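Local coordinates for protein ribulose-bisphosphate carboxylase (Alicyclobacillus acidocaldarius subsp. acidocaldarius, PDB 4NAS) that belongs to the ribulose-bisphosphate carboxylase large-chain family, joining an N-terminal domain to a TIM-barrel domain, and carries bound calcium in this structure, at residues B[346-351]-B[356-361]; B[363-366]-B[370-373]; B[381-384]-B[388-391]; B[392-395]-B[400-403]. One frame throughout, in Å; residues are numbered along the deposited sequence.

The four contacts follow one another along the last sixty-odd residues of the TIM-barrel domain, moving from its core towards its surface. Contact 1 is buried throughout and purely apolar, setting a barrel helix against strand 357-359. Contacts 2 to 4 are partly buried. Contacts 2 and 3 use opposite ends of helix 371-386, the first adding a CA-H...O contact at its start and the second a Schellman motif at its finish. Contact 4 joins the two C-terminal helices through a leucine set against two alanine methyls. Contact 3 touches both contact 1, where Ile-382 meets Tyr-349 and Leu-358, and contact 4, whose centre lies about 9 Å away.

Contact 1: residues B[346-351]-B[356-361]; sequences PRLYQD and LVLNAG
The backbone of Leu-358 is gripped by hydrogen bonds to both Leu-144 and Met-146 of strand 144-146, and that of Leu-356 is also bonded to Leu-144. Strand 357-359 thus lies alongside 144-146 in the TIM barrel, with a further backbone bond from Val-357 to Pro-334 linking it to the strand before. Helix 345-352, which runs on the outside between strands 333-337 and 357-359, is the helix of a beta-alpha-beta crossover, and the contact is the place where it packs back on the strand that follows it.

Leu-348 is the helix residue that reaches the strand. Its CB lies 3.8 Å from CD2 of Leu-356, while its CD1 comes to 3.7 Å from CD2 of Leu-358, so one leucine serves two partners through different carbons. The CG of Leu-348 is anti to its carbonyl carbon (chi1 -71°), which brings CD1 to the CD2 methyl of Leu-358, the two side chains crossing at a slant.

Leu-356 and Leu-358 are two residues apart and present their ends to the same side, with the two CD2 methyls of Leu-356 and Leu-358 lying 4.0 Å from each other. Leu-358 is also covered by Ile-382 of helix 371-386. All three leucines are buried, and they meet through methyl and methylene groups. With its CG anti to the backbone N (chi1 170°), Leu-356 extends towards helix 345-352, where its CD2 also rests 3.9 Å from the carbonyl O of Leu-348.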
loop_
_atom_site.group_PDB
_atom_site.type_symbol
_atom_site.label_atom_id
_atom_site.label_comp_id
_atom_site.label_asym_id
_atom_site.label_seq_id
_atom_site.Cartn_x
_atom_site.Cartn_y
_atom_site.Cartn_z
ATOM N N PRO B 346 23.659 -26.363 0.975
ATOM C CA PRO B 346 24.711 -26.112 1.965
ATOM C C PRO B 346 25.003 -24.627 2.168
ATOM O O PRO B 346 25.288 -24.212 3.283
ATOM C CB PRO B 346 25.939 -26.802 1.355
ATOM C CG PRO B 346 25.380 -27.842 0.450
ATOM C CD PRO B 346 24.146 -27.208 -0.131
ATOM N N ARG B 347 24.969 -23.846 1.094
ATOM C CA ARG B 347 25.147 -22.405 1.207
ATOM C C ARG B 347 24.006 -21.832 2.014
ATOM O O ARG B 347 24.208 -20.935 2.843
ATOM C CB ARG B 347 25.216 -21.738 -0.172
ATOM C CG ARG B 347 25.271 -20.211 -0.135
ATOM C CD ARG B 347 26.396 -19.677 0.777
ATOM N NE ARG B 347 27.703 -19.712 0.126
ATOM C CZ ARG B 347 28.140 -18.766 -0.700
ATOM N NH1 ARG B 347 29.333 -18.877 -1.259
ATOM N NH2 ARG B 347 27.373 -17.709 -0.971
ATOM N N LEU B 348 22.804 -22.344 1.779
ATOM C CA LEU B 348 21.645 -21.861 2.528
ATOM C C LEU B 348 21.747 -22.170 4.022
ATOM O O LEU B 348 21.322 -21.367 4.846
ATOM C CB LEU B 348 20.333 -22.359 1.912
ATOM C CG LEU B 348 20.025 -21.673 0.572
ATOM C CD1 LEU B 348 18.890 -22.370 -0.187
ATOM C CD2 LEU B 348 19.710 -20.173 0.780
ATOM N N TYR B 349 22.326 -23.317 4.371
ATOM C CA TYR B 349 22.581 -23.624 5.776
ATOM C C TYR B 349 23.519 -22.588 6.389
ATOM O O TYR B 349 23.357 -22.176 7.536
ATOM C CB TYR B 349 23.218 -24.999 5.913
ATOM C CG TYR B 349 22.270 -26.143 6.178
ATOM C CD1 TYR B 349 21.653 -26.814 5.124
ATOM C CD2 TYR B 349 22.039 -26.601 7.473
ATOM C CE1 TYR B 349 20.813 -27.886 5.353
ATOM C CE2 TYR B 349 21.190 -27.681 7.710
ATOM C CZ TYR B 349 20.584 -28.316 6.640
ATOM O OH TYR B 349 19.734 -29.381 6.843
ATOM N N GLN B 350 24.512 -22.175 5.614
ATOM C CA GLN B 350 25.496 -21.221 6.099
ATOM C C GLN B 350 24.900 -19.831 6.244
ATOM O O GLN B 350 25.142 -19.166 7.242
ATOM C CB GLN B 350 26.718 -21.220 5.188
ATOM C CG GLN B 350 27.505 -22.496 5.300
ATOM C CD GLN B 350 28.591 -22.577 4.280
ATOM O OE1 GLN B 350 28.518 -21.938 3.229
ATOM N NE2 GLN B 350 29.616 -23.353 4.578
ATOM N N ASP B 351 24.069 -19.428 5.280
ATOM C CA ASP B 351 23.388 -18.135 5.325
ATOM C C ASP B 351 22.337 -18.031 6.439
ATOM O O ASP B 351 22.246 -17.010 7.127
ATOM C CB ASP B 351 22.700 -17.818 3.986
ATOM C CG ASP B 351 23.675 -17.423 2.886
ATOM O OD1 ASP B 351 24.884 -17.321 3.149
ATOM O OD2 ASP B 351 23.227 -17.210 1.741
ATOM N N LEU B 356 14.818 -22.137 8.543
ATOM C CA LEU B 356 14.799 -21.711 7.166
ATOM C C LEU B 356 13.698 -22.499 6.486
ATOM O O LEU B 356 13.457 -23.658 6.830
ATOM C CB LEU B 356 16.152 -22.041 6.532
ATOM C CG LEU B 356 16.331 -21.914 5.020
ATOM C CD1 LEU B 356 16.264 -20.447 4.610
ATOM C CD2 LEU B 356 17.645 -22.557 4.581
ATOM N N VAL B 357 13.004 -21.870 5.547
ATOM C CA VAL B 357 12.129 -22.619 4.660
ATOM C C VAL B 357 12.785 -22.659 3.288
ATOM O O VAL B 357 13.094 -21.607 2.727
ATOM C CB VAL B 357 10.750 -21.981 4.532
ATOM C CG1 VAL B 357 9.885 -22.791 3.557
ATOM C CG2 VAL B 357 10.074 -21.873 5.917
ATOM N N LEU B 358 13.027 -23.868 2.767
ATOM C CA LEU B 358 13.501 -24.018 1.401
ATOM C C LEU B 358 12.301 -23.790 0.486
ATOM O O LEU B 358 11.414 -24.632 0.359
ATOM C CB LEU B 358 14.188 -25.382 1.162
ATOM C CG LEU B 358 15.474 -25.597 1.972
ATOM C CD1 LEU B 358 15.847 -27.076 2.059
ATOM C CD2 LEU B 358 16.635 -24.769 1.418
ATOM N N ASN B 359 12.272 -22.596 -0.098
ATOM C CA ASN B 359 11.150 -22.109 -0.877
ATOM C C ASN B 359 11.380 -22.493 -2.332
ATOM O O ASN B 359 11.903 -21.708 -3.118
ATOM C CB ASN B 359 11.081 -20.581 -0.709
ATOM C CG ASN B 359 9.839 -19.964 -1.308
ATOM O OD1 ASN B 359 9.073 -20.630 -1.987
ATOM N ND2 ASN B 359 9.648 -18.663 -1.074
ATOM N N ALA B 360 11.019 -23.721 -2.684
ATOM C CA ALA B 360 11.295 -24.214 -4.022
ATOM C C ALA B 360 10.100 -24.063 -4.970
ATOM O O ALA B 360 8.955 -24.268 -4.582
ATOM C CB ALA B 360 11.734 -25.657 -3.953
ATOM N N GLY B 361 10.377 -23.713 -6.218
ATOM C CA GLY B 361 9.346 -23.668 -7.240
ATOM C C GLY B 361 9.778 -24.459 -8.458
ATOM O O GLY B 361 9.428 -25.635 -8.607
#

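Contact 2: residues B[363-366]-B[370-373]; sequences GIHG and GARM
Ala-371, the first residue of helix 371-386, packs against Ile-364 and His-365 of the short helix 362-365. This helix follows the barrel strand 357-359, so the contact is the bend through which the TIM-barrel chain passes from its last strand into the long helix 371-386.

The polar side of the contact is slight. The carbonyl O of Ile-364 receives a CA-H...O contact from Ala-371 CA, 3.6 Å long and nearly straight at 160°. Gly-370, the N-cap residue, supplies the turn into the helix with a positive phi of 94°.

Apolar contact comes from the methyls. Ile-364 holds CG2 anti to its own backbone N, and this branch meets Ala-371 CB at 3.6 Å; Ile-364 CG2 also lies 3.6 Å from the carbonyl O of Ala-371, so it rests against the first turn of the helix as well as its side chain.

The imidazole of His-365 makes the remaining contact. Its NE2 has weak hydrogen bonds to Ile-148 O and Gln-167 OE1, which place the ring among loop and helix groups of the barrel, its side chain about 10 Å from a bound calcium ion. The ND1 side of the ring is the part that nears helix 371-386: the Ala-371 methyl approaches it obliquely, CB standing 4.1 Å from ND1 and 4.2 Å from CE1 of His-365.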
loop_
_atom_site.group_PDB
_atom_site.type_symbol
_atom_site.label_atom_id
_atom_site.label_comp_id
_atom_site.label_asym_id
_atom_site.label_seq_id
_atom_site.Cartn_x
_atom_site.Cartn_y
_atom_site.Cartn_z
ATOM N N GLY B 363 12.601 -25.426 -8.719
ATOM C CA GLY B 363 13.437 -26.443 -8.103
ATOM C C GLY B 363 12.724 -27.774 -7.943
ATOM O O GLY B 363 13.335 -28.848 -8.023
ATOM N N ILE B 364 11.420 -27.713 -7.712
ATOM C CA ILE B 364 10.612 -28.929 -7.616
ATOM C C ILE B 364 10.109 -29.346 -8.991
ATOM O O ILE B 364 10.323 -30.475 -9.441
ATOM C CB ILE B 364 9.398 -28.721 -6.705
ATOM C CG1 ILE B 364 9.865 -28.378 -5.304
ATOM C CG2 ILE B 364 8.541 -29.973 -6.663
ATOM C CD1 ILE B 364 10.511 -29.523 -4.619
ATOM N N HIS B 365 9.455 -28.423 -9.678
ATOM C CA HIS B 365 8.830 -28.781 -10.952
ATOM C C HIS B 365 9.786 -28.891 -12.134
ATOM O O HIS B 365 9.475 -29.570 -13.115
ATOM C CB HIS B 365 7.663 -27.852 -11.257
ATOM C CG HIS B 365 6.591 -27.904 -10.214
ATOM N ND1 HIS B 365 5.661 -28.924 -10.154
ATOM C CD2 HIS B 365 6.321 -27.084 -9.169
ATOM C CE1 HIS B 365 4.853 -28.717 -9.128
ATOM N NE2 HIS B 365 5.233 -27.609 -8.515
ATOM N N GLY B 366 10.945 -28.247 -12.037
ATOM C CA GLY B 366 11.929 -28.321 -13.108
ATOM C C GLY B 366 12.785 -29.577 -13.040
ATOM O O GLY B 366 13.618 -29.797 -13.912
ATOM N N GLY B 370 10.437 -35.245 -12.254
ATOM C CA GLY B 370 9.142 -34.844 -11.719
ATOM C C GLY B 370 9.184 -34.251 -10.317
ATOM O O GLY B 370 10.212 -34.320 -9.631
ATOM N N ALA B 371 8.064 -33.663 -9.897
ATOM C CA ALA B 371 7.969 -32.999 -8.590
ATOM C C ALA B 371 8.382 -33.925 -7.443
ATOM O O ALA B 371 9.144 -33.531 -6.563
ATOM C CB ALA B 371 6.556 -32.477 -8.366
ATOM N N ARG B 372 7.880 -35.156 -7.474
ATOM C CA ARG B 372 8.218 -36.146 -6.458
ATOM C C ARG B 372 9.718 -36.242 -6.245
ATOM O O ARG B 372 10.211 -36.117 -5.123
ATOM C CB ARG B 372 7.685 -37.536 -6.812
ATOM C CG ARG B 372 8.119 -38.568 -5.773
ATOM C CD ARG B 372 7.493 -39.941 -5.957
ATOM N NE ARG B 372 8.019 -40.834 -4.929
ATOM C CZ ARG B 372 9.129 -41.553 -5.062
ATOM N NH1 ARG B 372 9.818 -41.509 -6.197
ATOM N NH2 ARG B 372 9.541 -42.320 -4.062
HETATM N N MSE B 373 10.433 -36.470 -7.336
HETATM C CA MSE B 373 11.884 -36.490 -7.301
HETATM C C MSE B 373 12.471 -35.137 -6.909
HETATM O O MSE B 373 13.495 -35.092 -6.231
HETATM C CB MSE B 373 12.433 -36.951 -8.652
HETATM C CG MSE B 373 12.072 -38.393 -8.975
HETATM SE SE MSE B 373 12.861 -39.662 -7.720
HETATM C CE MSE B 373 14.694 -39.517 -8.333
#

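Contact 3: residues B[381-384]-B[388-391]; sequences AIWA and GVPL
Leu-391 drives one branch into the shallow hollow between Ala-381 and Ala-384, two small residues a helical turn apart. Its CD2 lies 3.7 Å from Ala-381 CA and equally close to the Ala-384 methyl, so the leucine methyl sits between the two alanine methyls and against the helix backbone at Ala-381. With CG anti to its carbonyl carbon (chi1 -67°), Leu-391 turns this branch back towards the helix.

The Ala-384 methyl is in its turn a small bump, held between that leucine and the backbone of the returning chain: Ala-384 CB is 3.3 Å from Val-389 O, a close fit. The chain comes back so tightly because helix 371-386 ends in a Schellman motif. Gly-388, at positive phi, is the C-prime residue; its N bonds to Val-385 O, and Val-389 N donates to Ala-384 O at 2.8 Å. The N-H...O angle of that second bond is 145°, with the donor tilted 28° from the carbonyl plane.

On the next part of the helix surface, Val-389 leans on the six-membered part of the Trp-383 indole. Its CG2 reaches CZ3 of Trp-383 at 3.7 Å and CH2 of the same ring at 3.9 Å, approaching obliquely. The indole is also stacked with His-387 and makes a cation-pi contact with Arg-398, while Ala-394 fits against Trp-383, Ala-384 and Val-389.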
loop_
_atom_site.group_PDB
_atom_site.type_symbol
_atom_site.label_atom_id
_atom_site.label_comp_id
_atom_site.label_asym_id
_atom_site.label_seq_id
_atom_site.Cartn_x
_atom_site.Cartn_y
_atom_site.Cartn_z
ATOM N N ALA B 381 19.970 -33.570 -0.029
ATOM C CA ALA B 381 20.944 -32.534 0.311
ATOM C C ALA B 381 20.924 -32.198 1.796
ATOM O O ALA B 381 21.966 -31.954 2.402
ATOM C CB ALA B 381 20.681 -31.278 -0.519
ATOM N N ILE B 382 19.730 -32.157 2.377
ATOM C CA ILE B 382 19.599 -31.991 3.820
ATOM C C ILE B 382 20.350 -33.117 4.525
ATOM O O ILE B 382 21.136 -32.879 5.447
ATOM C CB ILE B 382 18.114 -31.931 4.251
ATOM C CG1 ILE B 382 17.530 -30.556 3.886
ATOM C CG2 ILE B 382 17.966 -32.230 5.760
ATOM C CD1 ILE B 382 16.067 -30.346 4.285
ATOM N N TRP B 383 20.140 -34.345 4.065
ATOM C CA TRP B 383 20.863 -35.492 4.612
ATOM C C TRP B 383 22.379 -35.329 4.498
ATOM O O TRP B 383 23.115 -35.597 5.449
ATOM C CB TRP B 383 20.433 -36.800 3.942
ATOM C CG TRP B 383 21.121 -38.002 4.543
ATOM C CD1 TRP B 383 20.662 -38.783 5.563
ATOM C CD2 TRP B 383 22.398 -38.537 4.174
ATOM N NE1 TRP B 383 21.568 -39.774 5.849
ATOM C CE2 TRP B 383 22.642 -39.647 5.009
ATOM C CE3 TRP B 383 23.356 -38.188 3.216
ATOM C CZ2 TRP B 383 23.807 -40.410 4.919
ATOM C CZ3 TRP B 383 24.510 -38.944 3.130
ATOM C CH2 TRP B 383 24.726 -40.042 3.977
ATOM N N ALA B 384 22.836 -34.881 3.337
ATOM C CA ALA B 384 24.269 -34.781 3.102
ATOM C C ALA B 384 24.878 -33.803 4.095
ATOM O O ALA B 384 25.895 -34.099 4.727
ATOM C CB ALA B 384 24.563 -34.357 1.662
ATOM N N GLY B 388 27.747 -34.316 7.046
ATOM C CA GLY B 388 29.038 -33.784 6.647
ATOM C C GLY B 388 29.522 -34.336 5.320
ATOM O O GLY B 388 30.699 -34.231 4.981
ATOM N N VAL B 389 28.598 -34.918 4.565
ATOM C CA VAL B 389 28.912 -35.534 3.286
ATOM C C VAL B 389 28.796 -34.527 2.156
ATOM O O VAL B 389 27.806 -33.805 2.073
ATOM C CB VAL B 389 27.933 -36.676 2.993
ATOM C CG1 VAL B 389 28.418 -37.502 1.807
ATOM C CG2 VAL B 389 27.765 -37.547 4.229
ATOM N N PRO B 390 29.811 -34.469 1.279
ATOM C CA PRO B 390 29.691 -33.621 0.089
ATOM C C PRO B 390 28.516 -34.096 -0.755
ATOM O O PRO B 390 28.299 -35.300 -0.857
ATOM C CB PRO B 390 31.008 -33.868 -0.655
ATOM C CG PRO B 390 31.959 -34.347 0.388
ATOM C CD PRO B 390 31.122 -35.138 1.353
ATOM N N LEU B 391 27.764 -33.155 -1.321
ATOM C CA LEU B 391 26.628 -33.460 -2.185
ATOM C C LEU B 391 27.001 -34.457 -3.282
ATOM O O LEU B 391 26.315 -35.459 -3.494
ATOM C CB LEU B 391 26.096 -32.168 -2.817
ATOM C CG LEU B 391 25.457 -31.185 -1.838
ATOM C CD1 LEU B 391 24.870 -29.984 -2.554
ATOM C CD2 LEU B 391 24.384 -31.883 -1.026
#

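Contact 4: residues B[392-395]-B[400-403]; sequences EEAA and ALRQ
Two consecutive helices at the C-terminal end of the TIM-barrel domain, 391-394 and 399-408, are joined by a short loop and pack on each other where Leu-401 meets Ala-394 and Ala-395. The meeting is between one branched side chain and two methyls, with hardly any polar element.

Leu-401 does most of the touching. Its CG stands anti to the backbone N (chi1 179°), which extends the side chain straight from helix 399-408 towards the other segment. From there CD2 of Leu-401 lies 3.7 Å from Ala-395 CB and 4.0 Å from Ala-394 CB, tucked beside both methyls. The Ala-395 methyl fits along the leucine rather than only at its end, since Ala-395 CB is also 3.7 Å from Leu-401 CG and 4.0 Å from Leu-401 CB. The same CD2 of Leu-401 approaches the backbone as well, at 3.8 Å from Ala-395 N.

Arg-402 adds a contact beside the leucine. Its CB rests 3.7 Å from the carbonyl O of Ala-395, so the base of the side chain lies against the backbone of Ala-395; only this base takes part, and the end of Arg-402 leads away from 392-395.

Helix 371-386 lies against this pair: Met-373 packs on Ala-400 and Gln-403, and Asp-380 OD2 accepts a weak hydrogen bond from Leu-401 N. Arg-398, in the connection, binds Ala-394 O through NH1, and Pro-342, in the loop between strand 333-337 and helix 345-352, packs against Leu-401.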
loop_
_atom_site.group_PDB
_atom_site.type_symbol
_atom_site.label_atom_id
_atom_site.label_comp_id
_atom_site.label_asym_id
_atom_site.label_seq_id
_atom_site.Cartn_x
_atom_site.Cartn_y
_atom_site.Cartn_z
ATOM N N GLU B 392 28.105 -34.172 -3.963
ATOM C CA GLU B 392 28.570 -34.995 -5.064
ATOM C C GLU B 392 28.826 -36.418 -4.576
ATOM O O GLU B 392 28.584 -37.397 -5.293
ATOM C CB GLU B 392 29.837 -34.381 -5.656
ATOM C CG GLU B 392 30.403 -35.132 -6.846
ATOM C CD GLU B 392 31.822 -34.701 -7.192
ATOM O OE1 GLU B 392 32.210 -33.565 -6.837
ATOM O OE2 GLU B 392 32.549 -35.505 -7.812
ATOM N N GLU B 393 29.307 -36.525 -3.341
ATOM C CA GLU B 393 29.538 -37.824 -2.719
ATOM C C GLU B 393 28.217 -38.508 -2.352
ATOM O O GLU B 393 28.008 -39.676 -2.687
ATOM C CB GLU B 393 30.444 -37.671 -1.489
ATOM C CG GLU B 393 30.869 -38.973 -0.833
ATOM C CD GLU B 393 32.001 -38.770 0.165
ATOM O OE1 GLU B 393 31.862 -39.211 1.327
ATOM O OE2 GLU B 393 33.031 -38.170 -0.217
ATOM N N ALA B 394 27.337 -37.772 -1.669
ATOM C CA ALA B 394 26.020 -38.282 -1.288
ATOM C C ALA B 394 25.231 -38.743 -2.513
ATOM O O ALA B 394 24.499 -39.733 -2.462
ATOM C CB ALA B 394 25.221 -37.211 -0.506
ATOM N N ALA B 395 25.401 -38.018 -3.614
ATOM C CA ALA B 395 24.594 -38.229 -4.807
ATOM C C ALA B 395 24.977 -39.520 -5.546
ATOM O O ALA B 395 24.296 -39.935 -6.485
ATOM C CB ALA B 395 24.663 -36.996 -5.728
ATOM N N ALA B 400 18.005 -38.808 -6.994
ATOM C CA ALA B 400 17.317 -37.506 -7.025
ATOM C C ALA B 400 18.317 -36.357 -6.986
ATOM O O ALA B 400 18.342 -35.508 -7.883
ATOM C CB ALA B 400 16.312 -37.397 -5.888
ATOM N N LEU B 401 19.147 -36.343 -5.947
ATOM C CA LEU B 401 20.200 -35.344 -5.813
ATOM C C LEU B 401 21.100 -35.336 -7.041
ATOM O O LEU B 401 21.504 -34.280 -7.521
ATOM C CB LEU B 401 21.039 -35.615 -4.564
ATOM C CG LEU B 401 22.198 -34.647 -4.302
ATOM C CD1 LEU B 401 21.681 -33.209 -4.130
ATOM C CD2 LEU B 401 23.007 -35.076 -3.094
ATOM N N ARG B 402 21.412 -36.533 -7.539
ATOM C CA ARG B 402 22.241 -36.697 -8.724
ATOM C C ARG B 402 21.692 -35.902 -9.917
ATOM O O ARG B 402 22.405 -35.111 -10.531
ATOM C CB ARG B 402 22.312 -38.187 -9.067
ATOM C CG ARG B 402 23.006 -38.540 -10.355
ATOM C CD ARG B 402 22.709 -39.998 -10.698
ATOM N NE ARG B 402 21.553 -40.146 -11.587
ATOM C CZ ARG B 402 20.818 -41.255 -11.689
ATOM N NH1 ARG B 402 19.795 -41.306 -12.537
ATOM N NH2 ARG B 402 21.098 -42.313 -10.937
ATOM N N GLN B 403 20.423 -36.119 -10.244
ATOM C CA GLN B 403 19.779 -35.392 -11.334
ATOM C C GLN B 403 19.766 -33.880 -11.090
ATOM O O GLN B 403 19.993 -33.086 -12.012
ATOM C CB GLN B 403 18.359 -35.917 -11.560
ATOM C CG GLN B 403 18.331 -37.325 -12.147
ATOM C CD GLN B 403 16.928 -37.847 -12.399
ATOM O OE1 GLN B 403 16.191 -38.155 -11.464
ATOM N NE2 GLN B 403 16.560 -37.972 -13.680
#